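Local atomic coordinates of autophagy protein 5 (Saccharomyces cerevisiae, PDB entry 2DYO), a protein that takes part in autophagic vesicle formation and cytoplasm-to-vacuole transport, and is required for mitophagy and nucleophagy. Residues Ile203-Gln208 with Gly278-Thr283. Numbering follows the deposited sequence.
Sequences IPLIIQ and GFLYIT
The first and last strands of the UblB domain, a ubiquitin-like fold, pair here in parallel at the middle of a mixed sheet. L205 pairs with L280, I206 with Y281, I207 with I282 and Q208 with T283. Four backbone hydrogen bonds join P204 O to L280 N, L280 O to I206 N, I206 O to I282 N and I282 O to Q208 N, each 2.9 to 3.0 Å long. On one face, L205 CD1 lies 3.8 Å from L280 CD2. I207 and I282 run side by side, with I207 CG1 3.6 Å from I282 CD1. The chi1 of I282 (58°) places its CG1 alongside I207 CG1. On the other face, I206 CD1 is 3.5 Å from Y281 CE2. The same methyl carbon reaches F279, just before the strand, and stands over its ring face, 4.1 Å from the centroid, a CH-pi contact. P204 CB packs against F279 CD2 at 3.7 Å. Beyond I206, Q208 NE2 donates a nearly straight hydrogen bond of 2.9 Å to T283 OG1, which lies in the amide plane of Q208. NE2 is also hydrogen-bonded to V92 O, which probably holds the amide in this orientation. An alanine at Q208 would probably leave T283 OG1 and V92 O without this shared donor and open a gap beside helix 90-98. Y281 OH is hydrogen-bonded to D277 OD1. Helix 266-273 covers L280, while helix 90-98 meets Y281 and T283. Helix 142-159 packs on P204 and F279. Strands 218-219 and 251-255 flank the pair.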
loop_
_atom_site.group_PDB
_atom_site.type_symbol
_atom_site.label_atom_id
_atom_site.label_comp_id
_atom_site.label_asym_id
_atom_site.label_seq_id
_atom_site.Cartn_x
_atom_site.Cartn_y
_atom_site.Cartn_z
ATOM N N ILE A 203 4.307 -18.300 -4.215
ATOM C CA ILE A 203 3.559 -17.197 -3.615
ATOM C C ILE A 203 4.336 -15.880 -3.658
ATOM O O ILE A 203 5.476 -15.806 -3.184
ATOM C CB ILE A 203 3.207 -17.470 -2.125
ATOM C CG1 ILE A 203 2.327 -18.718 -1.993
ATOM C CG2 ILE A 203 2.481 -16.256 -1.532
ATOM C CD1 ILE A 203 0.925 -18.565 -2.554
ATOM N N PRO A 204 3.732 -14.828 -4.240
ATOM C CA PRO A 204 4.362 -13.509 -4.333
ATOM C C PRO A 204 4.247 -12.923 -2.926
ATOM O O PRO A 204 3.226 -12.319 -2.574
ATOM C CB PRO A 204 3.471 -12.757 -5.328
ATOM C CG PRO A 204 2.816 -13.864 -6.131
ATOM C CD PRO A 204 2.509 -14.878 -5.061
ATOM N N LEU A 205 5.286 -13.125 -2.128
ATOM C CA LEU A 205 5.300 -12.659 -0.749
ATOM C C LEU A 205 6.461 -11.729 -0.441
ATOM O O LEU A 205 7.608 -12.007 -0.790
ATOM C CB LEU A 205 5.379 -13.863 0.196
ATOM C CG LEU A 205 5.537 -13.575 1.695
ATOM C CD1 LEU A 205 4.248 -12.964 2.245
ATOM C CD2 LEU A 205 5.867 -14.884 2.439
ATOM N N ILE A 206 6.149 -10.623 0.220
ATOM C CA ILE A 206 7.152 -9.664 0.634
ATOM C C ILE A 206 7.010 -9.575 2.148
ATOM O O ILE A 206 5.898 -9.437 2.666
ATOM C CB ILE A 206 6.920 -8.280 -0.010
ATOM C CG1 ILE A 206 7.284 -8.359 -1.498
ATOM C CG2 ILE A 206 7.753 -7.218 0.715
ATOM C CD1 ILE A 206 7.022 -7.101 -2.288
ATOM N N ILE A 207 8.133 -9.694 2.848
ATOM C CA ILE A 207 8.144 -9.641 4.311
ATOM C C ILE A 207 8.953 -8.439 4.755
ATOM O O ILE A 207 10.085 -8.260 4.322
ATOM C CB ILE A 207 8.785 -10.908 4.908
ATOM C CG1 ILE A 207 8.025 -12.151 4.434
ATOM C CG2 ILE A 207 8.768 -10.825 6.431
ATOM C CD1 ILE A 207 8.660 -13.475 4.861
ATOM N N GLN A 208 8.369 -7.615 5.618
ATOM C CA GLN A 208 9.054 -6.420 6.096
ATOM C C GLN A 208 8.915 -6.262 7.602
ATOM O O GLN A 208 8.032 -6.858 8.215
ATOM C CB GLN A 208 8.467 -5.172 5.418
ATOM C CG GLN A 208 7.034 -4.840 5.873
ATOM C CD GLN A 208 6.485 -3.561 5.246
ATOM O OE1 GLN A 208 7.143 -2.925 4.426
ATOM N NE2 GLN A 208 5.275 -3.183 5.636
ATOM N N GLY A 278 -0.718 -7.017 -6.434
ATOM C CA GLY A 278 -0.548 -8.448 -6.627
ATOM C C GLY A 278 0.303 -9.174 -5.601
ATOM O O GLY A 278 0.294 -10.406 -5.543
ATOM N N PHE A 279 1.040 -8.425 -4.791
ATOM C CA PHE A 279 1.886 -9.031 -3.768
ATOM C C PHE A 279 1.208 -9.084 -2.406
ATOM O O PHE A 279 0.448 -8.180 -2.039
ATOM C CB PHE A 279 3.203 -8.255 -3.606
ATOM C CG PHE A 279 4.262 -8.626 -4.605
ATOM C CD1 PHE A 279 4.357 -7.963 -5.823
ATOM C CD2 PHE A 279 5.170 -9.642 -4.324
ATOM C CE1 PHE A 279 5.347 -8.307 -6.749
ATOM C CE2 PHE A 279 6.161 -9.992 -5.242
ATOM C CZ PHE A 279 6.247 -9.323 -6.456
ATOM N N LEU A 280 1.477 -10.158 -1.671
ATOM C CA LEU A 280 0.968 -10.299 -0.310
ATOM C C LEU A 280 2.075 -9.715 0.554
ATOM O O LEU A 280 3.235 -10.103 0.419
ATOM C CB LEU A 280 0.773 -11.767 0.071
ATOM C CG LEU A 280 0.525 -11.975 1.573
ATOM C CD1 LEU A 280 -0.817 -11.349 1.977
ATOM C CD2 LEU A 280 0.536 -13.456 1.890
ATOM N N TYR A 281 1.731 -8.774 1.428
ATOM C CA TYR A 281 2.728 -8.169 2.299
ATOM C C TYR A 281 2.466 -8.505 3.756
ATOM O O TYR A 281 1.337 -8.391 4.233
ATOM C CB TYR A 281 2.724 -6.637 2.191
ATOM C CG TYR A 281 3.198 -6.062 0.881
ATOM C CD1 TYR A 281 2.338 -5.943 -0.201
ATOM C CD2 TYR A 281 4.504 -5.592 0.743
ATOM C CE1 TYR A 281 2.761 -5.359 -1.398
ATOM C CE2 TYR A 281 4.938 -5.013 -0.443
ATOM C CZ TYR A 281 4.060 -4.895 -1.506
ATOM O OH TYR A 281 4.467 -4.290 -2.663
ATOM N N ILE A 282 3.497 -8.943 4.466
ATOM C CA ILE A 282 3.311 -9.173 5.885
ATOM C C ILE A 282 4.311 -8.293 6.604
ATOM O O ILE A 282 5.430 -8.059 6.121
ATOM C CB ILE A 282 3.465 -10.659 6.303
ATOM C CG1 ILE A 282 4.836 -11.198 5.925
ATOM C CG2 ILE A 282 2.360 -11.498 5.653
ATOM C CD1 ILE A 282 4.971 -12.682 6.227
ATOM N N THR A 283 3.882 -7.762 7.740
ATOM C CA THR A 283 4.726 -6.892 8.540
ATOM C C THR A 283 4.967 -7.575 9.880
ATOM O O THR A 283 4.024 -7.948 10.573
ATOM C CB THR A 283 4.037 -5.532 8.760
ATOM O OG1 THR A 283 3.824 -4.909 7.485
ATOM C CG2 THR A 283 4.890 -4.624 9.635
#